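Local coordinates for protein ribonuclease J (Methanolobus psychrophilus R15, PDB 5HAB) that probably degrades RNA as an exoribonuclease of the beta-CASP family within the metallo-beta-lactamase superfamily, at residues 217-230 / 423-437. The protein carries 1 engineered substitution. Residues are numbered along the deposited sequence; the frame is centred on the assembly and turned at random.
Sequences LGKEGVIALITEST and LKPEHVIPAHGTIQM. With nucleotides of chain D.
One water ties the end of helix 211-220 to Lys424: it accepts from Val222 N at 2.8 Å and donates to Gly218 O and Lys424 O. Gly218 lets the helix approach closely, its CA 3.3 Å from Leu423 O.

Strands 224-228 and 427-431 are parallel neighbours in a sheet of the metallo-beta-lactamase domain, Leu225 and Thr227 each using both N and O; Ile429 N hydrogen-bonds Leu225 O at 2.8 Å, the donor nearly in line with that C=O. Pro430, lacking an N-H, sits where its nitrogen faces away from this partner. Beta-branched Ile226 turns CG2 onto Ala431 CB (3.8 Å), a small residue that leaves it room. On the other face Leu225 CB rests on Pro425 CB at 3.7 Å, and its CD1 meets Leu423 CD1, the side chains crossing nearly at right angles.

The loop after strand 427-431 leads to the bound RNA. Thr230 OG1 donates to His432 O (2.8 Å) in the carbonyl plane; chi1 of -48° sets OG1 beside its own backbone N, while CG2 comes near A1 of chain D. Met437's extended chain brings CE to N6 (3.8 Å) and C6 of that adenine. Ser229 OG lies against Met437 CB and is hydrogen-bonded to His438 ND1. At Gly433 a beta carbon would strike the Met437 sulfur.

Strand 427-431 edges the mixed sheet within this chain, strand 222-228 lying between it and strand 189-194; helices 413-423 and 435-447 cover the face bearing Leu225, Thr227 and Val428.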
loop_
_atom_site.group_PDB
_atom_site.type_symbol
_atom_site.label_atom_id
_atom_site.label_comp_id
_atom_site.label_asym_id
_atom_site.label_seq_id
_atom_site.Cartn_x
_atom_site.Cartn_y
_atom_site.Cartn_z
ATOM N N LEU B 217 -41.313 2.202 8.288
ATOM C CA LEU B 217 -40.748 1.336 9.327
ATOM C C LEU B 217 -40.083 2.155 10.419
ATOM O O LEU B 217 -40.269 1.891 11.608
ATOM C CB LEU B 217 -39.729 0.357 8.744
ATOM C CG LEU B 217 -40.199 -1.046 8.378
ATOM C CD1 LEU B 217 -39.042 -1.821 7.794
ATOM C CD2 LEU B 217 -40.746 -1.752 9.604
ATOM N N GLY B 218 -39.284 3.131 10.000
ATOM C CA GLY B 218 -38.660 4.054 10.928
ATOM C C GLY B 218 -39.667 4.673 11.877
ATOM O O GLY B 218 -39.443 4.732 13.085
ATOM N N LYS B 219 -40.786 5.135 11.325
ATOM C CA LYS B 219 -41.815 5.780 12.141
ATOM C C LYS B 219 -42.617 4.795 13.001
ATOM O O LYS B 219 -43.078 5.147 14.085
ATOM C CB LYS B 219 -42.754 6.580 11.237
ATOM C CG LYS B 219 -42.066 7.772 10.589
ATOM C CD LYS B 219 -42.887 8.374 9.467
ATOM C CE LYS B 219 -42.098 9.456 8.743
ATOM N NZ LYS B 219 -42.682 9.785 7.413
ATOM N N GLU B 220 -42.760 3.562 12.528
ATOM C CA GLU B 220 -43.508 2.534 13.250
ATOM C C GLU B 220 -42.729 2.027 14.459
ATOM O O GLU B 220 -43.316 1.667 15.477
ATOM C CB GLU B 220 -43.847 1.367 12.318
ATOM C CG GLU B 220 -44.835 1.720 11.212
ATOM C CD GLU B 220 -44.912 0.655 10.132
ATOM O OE1 GLU B 220 -44.378 -0.458 10.345
ATOM O OE2 GLU B 220 -45.504 0.930 9.067
ATOM N N GLY B 221 -41.406 1.988 14.337
ATOM C CA GLY B 221 -40.561 1.605 15.453
ATOM C C GLY B 221 -39.644 0.437 15.150
ATOM O O GLY B 221 -40.093 -0.706 15.054
ATOM N N VAL B 222 -38.356 0.727 14.990
ATOM C CA VAL B 222 -37.361 -0.315 14.770
ATOM C C VAL B 222 -36.537 -0.485 16.034
ATOM O O VAL B 222 -35.863 0.442 16.480
ATOM C CB VAL B 222 -36.468 -0.002 13.556
ATOM C CG1 VAL B 222 -35.405 -1.074 13.387
ATOM C CG2 VAL B 222 -37.309 0.097 12.297
ATOM N N ILE B 223 -36.615 -1.676 16.617
ATOM C CA ILE B 223 -35.880 -2.023 17.828
ATOM C C ILE B 223 -34.384 -2.126 17.553
ATOM O O ILE B 223 -33.558 -1.609 18.310
ATOM C CB ILE B 223 -36.399 -3.351 18.421
ATOM C CG1 ILE B 223 -37.892 -3.257 18.738
ATOM C CG2 ILE B 223 -35.598 -3.735 19.655
ATOM C CD1 ILE B 223 -38.511 -4.573 19.158
ATOM N N ALA B 224 -34.040 -2.803 16.466
ATOM C CA ALA B 224 -32.647 -3.096 16.167
ATOM C C ALA B 224 -32.430 -3.232 14.669
ATOM O O ALA B 224 -33.277 -3.756 13.943
ATOM C CB ALA B 224 -32.202 -4.368 16.885
ATOM N N LEU B 225 -31.295 -2.722 14.214
ATOM C CA LEU B 225 -30.867 -2.892 12.838
ATOM C C LEU B 225 -29.594 -3.723 12.822
ATOM O O LEU B 225 -28.618 -3.392 13.501
ATOM C CB LEU B 225 -30.639 -1.534 12.161
ATOM C CG LEU B 225 -29.925 -1.547 10.806
ATOM C CD1 LEU B 225 -30.728 -2.318 9.773
ATOM C CD2 LEU B 225 -29.648 -0.131 10.314
ATOM N N ILE B 226 -29.631 -4.827 12.085
ATOM C CA ILE B 226 -28.433 -5.591 11.788
ATOM C C ILE B 226 -28.085 -5.249 10.357
ATOM O O ILE B 226 -28.879 -5.491 9.451
ATOM C CB ILE B 226 -28.634 -7.105 11.969
ATOM C CG1 ILE B 226 -28.944 -7.443 13.430
ATOM C CG2 ILE B 226 -27.421 -7.882 11.448
ATOM C CD1 ILE B 226 -30.425 -7.552 13.736
ATOM N N THR B 227 -26.913 -4.663 10.145
ATOM C CA THR B 227 -26.553 -4.225 8.805
ATOM C C THR B 227 -25.070 -4.490 8.566
ATOM O O THR B 227 -24.280 -4.559 9.505
ATOM C CB THR B 227 -26.904 -2.732 8.581
ATOM O OG1 THR B 227 -26.750 -2.398 7.198
ATOM C CG2 THR B 227 -26.030 -1.816 9.424
ATOM N N GLU B 228 -24.713 -4.681 7.302
ATOM C CA GLU B 228 -23.339 -4.994 6.923
ATOM C C GLU B 228 -22.402 -3.816 7.186
ATOM O O GLU B 228 -22.814 -2.663 7.131
ATOM C CB GLU B 228 -23.282 -5.391 5.445
ATOM C CG GLU B 228 -23.645 -4.251 4.498
ATOM C CD GLU B 228 -23.157 -4.486 3.082
ATOM O OE1 GLU B 228 -23.630 -5.443 2.445
ATOM O OE2 GLU B 228 -22.298 -3.715 2.606
ATOM N N SER B 229 -21.145 -4.110 7.488
ATOM C CA SER B 229 -20.149 -3.060 7.646
ATOM C C SER B 229 -19.103 -3.136 6.535
ATOM O O SER B 229 -18.158 -2.358 6.524
ATOM C CB SER B 229 -19.468 -3.170 9.005
ATOM O OG SER B 229 -18.702 -4.355 9.077
ATOM N N THR B 230 -19.307 -4.071 5.606
ATOM C CA THR B 230 -18.331 -4.452 4.582
ATOM C C THR B 230 -17.608 -3.297 3.882
ATOM O O THR B 230 -16.385 -3.310 3.777
ATOM C CB THR B 230 -19.010 -5.312 3.488
ATOM O OG1 THR B 230 -19.781 -6.349 4.104
ATOM C CG2 THR B 230 -17.975 -5.943 2.572
ATOM N N LEU B 423 -34.378 4.403 8.913
ATOM C CA LEU B 423 -34.905 3.382 9.811
ATOM C C LEU B 423 -34.948 3.852 11.259
ATOM O O LEU B 423 -35.706 3.311 12.065
ATOM C CB LEU B 423 -34.076 2.100 9.705
ATOM C CG LEU B 423 -34.337 1.254 8.460
ATOM C CD1 LEU B 423 -33.449 0.016 8.453
ATOM C CD2 LEU B 423 -35.809 0.868 8.397
ATOM N N LYS B 424 -34.143 4.865 11.571
ATOM C CA LYS B 424 -33.981 5.366 12.939
ATOM C C LYS B 424 -33.977 4.253 13.994
ATOM O O LYS B 424 -34.756 4.288 14.944
ATOM C CB LYS B 424 -35.077 6.388 13.255
ATOM C CG LYS B 424 -35.110 7.564 12.287
ATOM C CD LYS B 424 -36.247 8.524 12.606
ATOM C CE LYS B 424 -36.758 9.217 11.350
ATOM N NZ LYS B 424 -37.962 10.052 11.624
ATOM N N PRO B 425 -33.101 3.250 13.823
ATOM C CA PRO B 425 -33.153 2.129 14.764
ATOM C C PRO B 425 -32.747 2.517 16.183
ATOM O O PRO B 425 -31.937 3.418 16.388
ATOM C CB PRO B 425 -32.159 1.136 14.165
ATOM C CG PRO B 425 -31.171 1.988 13.470
ATOM C CD PRO B 425 -31.972 3.123 12.885
ATOM N N GLU B 426 -33.320 1.820 17.154
ATOM C CA GLU B 426 -33.013 2.049 18.555
ATOM C C GLU B 426 -31.645 1.467 18.896
ATOM O O GLU B 426 -30.915 2.011 19.722
ATOM C CB GLU B 426 -34.102 1.425 19.428
ATOM C CG GLU B 426 -33.949 1.641 20.915
ATOM C CD GLU B 426 -35.129 1.081 21.688
ATOM O OE1 GLU B 426 -36.091 0.616 21.039
ATOM O OE2 GLU B 426 -35.092 1.103 22.938
ATOM N N HIS B 427 -31.311 0.358 18.244
ATOM C CA HIS B 427 -30.029 -0.306 18.424
ATOM C C HIS B 427 -29.465 -0.684 17.062
ATOM O O HIS B 427 -30.214 -1.078 16.169
ATOM C CB HIS B 427 -30.167 -1.561 19.293
ATOM C CG HIS B 427 -30.648 -1.290 20.684
ATOM N ND1 HIS B 427 -29.791 -1.022 21.729
ATOM C CD2 HIS B 427 -31.897 -1.269 21.207
ATOM C CE1 HIS B 427 -30.491 -0.835 22.834
ATOM N NE2 HIS B 427 -31.771 -0.978 22.544
ATOM N N VAL B 428 -28.148 -0.580 16.904
ATOM C CA VAL B 428 -27.510 -0.967 15.650
ATOM C C VAL B 428 -26.430 -2.002 15.908
ATOM O O VAL B 428 -25.667 -1.893 16.868
ATOM C CB VAL B 428 -26.914 0.240 14.911
ATOM C CG1 VAL B 428 -26.642 -0.128 13.457
ATOM C CG2 VAL B 428 -27.839 1.424 14.992
ATOM N N ILE B 429 -26.373 -3.010 15.045
ATOM C CA ILE B 429 -25.377 -4.066 15.157
ATOM C C ILE B 429 -24.731 -4.269 13.795
ATOM O O ILE B 429 -25.405 -4.671 12.846
ATOM C CB ILE B 429 -25.993 -5.387 15.671
ATOM C CG1 ILE B 429 -26.666 -5.186 17.033
ATOM C CG2 ILE B 429 -24.938 -6.506 15.708
ATOM C CD1 ILE B 429 -28.136 -4.802 16.949
ATOM N N PRO B 430 -23.424 -3.992 13.690
ATOM C CA PRO B 430 -22.762 -4.267 12.412
ATOM C C PRO B 430 -22.458 -5.745 12.227
ATOM O O PRO B 430 -22.152 -6.442 13.190
ATOM C CB PRO B 430 -21.471 -3.438 12.497
ATOM C CG PRO B 430 -21.204 -3.304 13.960
ATOM C CD PRO B 430 -22.566 -3.223 14.609
ATOM N N ALA B 431 -22.540 -6.205 10.985
ATOM C CA ALA B 431 -22.359 -7.613 10.652
ATOM C C ALA B 431 -21.649 -7.740 9.304
ATOM O O ALA B 431 -21.290 -6.731 8.699
ATOM C CB ALA B 431 -23.701 -8.318 10.616
ATOM N N HIS B 432 -21.469 -8.972 8.833
ATOM C CA HIS B 432 -20.867 -9.233 7.519
ATOM C C HIS B 432 -19.494 -8.591 7.363
ATOM O O HIS B 432 -19.258 -7.849 6.410
ATOM C CB HIS B 432 -21.772 -8.731 6.385
ATOM C CG HIS B 432 -22.906 -9.648 6.049
ATOM N ND1 HIS B 432 -23.674 -10.271 7.010
ATOM C CD2 HIS B 432 -23.404 -10.045 4.854
ATOM C CE1 HIS B 432 -24.595 -11.015 6.421
ATOM N NE2 HIS B 432 -24.456 -10.891 5.112
ATOM N N GLY B 433 -18.584 -8.880 8.283
ATOM C CA GLY B 433 -17.235 -8.372 8.147
ATOM C C GLY B 433 -16.329 -8.668 9.319
ATOM O O GLY B 433 -16.722 -9.329 10.282
ATOM N N THR B 434 -15.099 -8.179 9.219
ATOM C CA THR B 434 -14.120 -8.302 10.286
ATOM C C THR B 434 -14.411 -7.279 11.369
ATOM O O THR B 434 -15.266 -6.410 11.193
ATOM C CB THR B 434 -12.702 -8.092 9.763
ATOM O OG1 THR B 434 -12.626 -6.801 9.145
ATOM C CG2 THR B 434 -12.353 -9.173 8.725
ATOM N N ILE B 435 -13.706 -7.377 12.489
ATOM C CA ILE B 435 -13.840 -6.368 13.527
ATOM C C ILE B 435 -13.324 -5.010 13.023
ATOM O O ILE B 435 -13.813 -3.966 13.448
ATOM C CB ILE B 435 -13.145 -6.816 14.839
ATOM C CG1 ILE B 435 -13.446 -5.820 15.973
ATOM C CG2 ILE B 435 -11.642 -7.038 14.628
ATOM C CD1 ILE B 435 -12.935 -6.263 17.333
ATOM N N GLN B 436 -12.377 -5.015 12.088
ATOM C CA GLN B 436 -11.891 -3.758 11.504
ATOM C C GLN B 436 -12.994 -3.008 10.728
ATOM O O GLN B 436 -13.185 -1.779 10.887
ATOM C CB GLN B 436 -10.689 -4.030 10.590
ATOM C CG GLN B 436 -9.400 -4.442 11.323
ATOM C CD GLN B 436 -9.432 -5.851 11.922
ATOM O OE1 GLN B 436 -10.182 -6.729 11.477
ATOM N NE2 GLN B 436 -8.610 -6.067 12.947
ATOM N N MET B 437 -13.734 -3.754 9.906
ATOM C CA MET B 437 -14.857 -3.188 9.158
ATOM C C MET B 437 -15.902 -2.648 10.130
ATOM O O MET B 437 -16.443 -1.550 9.939
ATOM C CB MET B 437 -15.477 -4.234 8.221
ATOM C CG MET B 437 -14.464 -4.907 7.285
ATOM S SD MET B 437 -15.178 -6.168 6.194
ATOM C CE MET B 437 -13.776 -6.582 5.165
ATOM O OP3 A D 1 -16.972 -6.030 -5.599
ATOM P P A D 1 -17.908 -6.243 -4.469
ATOM O OP1 A D 1 -19.221 -6.673 -5.013
ATOM O OP2 A D 1 -17.848 -5.050 -3.588
ATOM O "O5'" A D 1 -17.314 -7.425 -3.593
ATOM C "C5'" A D 1 -16.907 -8.657 -4.180
ATOM C "C4'" A D 1 -16.811 -9.740 -3.135
ATOM O "O4'" A D 1 -15.632 -9.492 -2.319
ATOM C "C3'" A D 1 -17.996 -9.797 -2.174
ATOM O "O3'" A D 1 -18.299 -11.145 -1.824
ATOM C "C2'" A D 1 -17.495 -9.032 -0.952
ATOM O "O2'" A D 1 -18.105 -9.411 0.264
ATOM C "C1'" A D 1 -16.000 -9.348 -0.959
ATOM N N9 A D 1 -15.196 -8.260 -0.390
ATOM C C8 A D 1 -15.397 -6.914 -0.598
ATOM N N7 A D 1 -14.550 -6.137 0.032
ATOM C C5 A D 1 -13.732 -7.032 0.711
ATOM C C6 A D 1 -12.632 -6.834 1.564
ATOM N N6 A D 1 -12.151 -5.627 1.888
ATOM N N1 A D 1 -12.034 -7.934 2.079
ATOM C C2 A D 1 -12.518 -9.142 1.753
ATOM N N3 A D 1 -13.545 -9.457 0.961
ATOM C C4 A D 1 -14.119 -8.344 0.465
HETATM O O HOH W 1 -37.679 3.459 14.977
#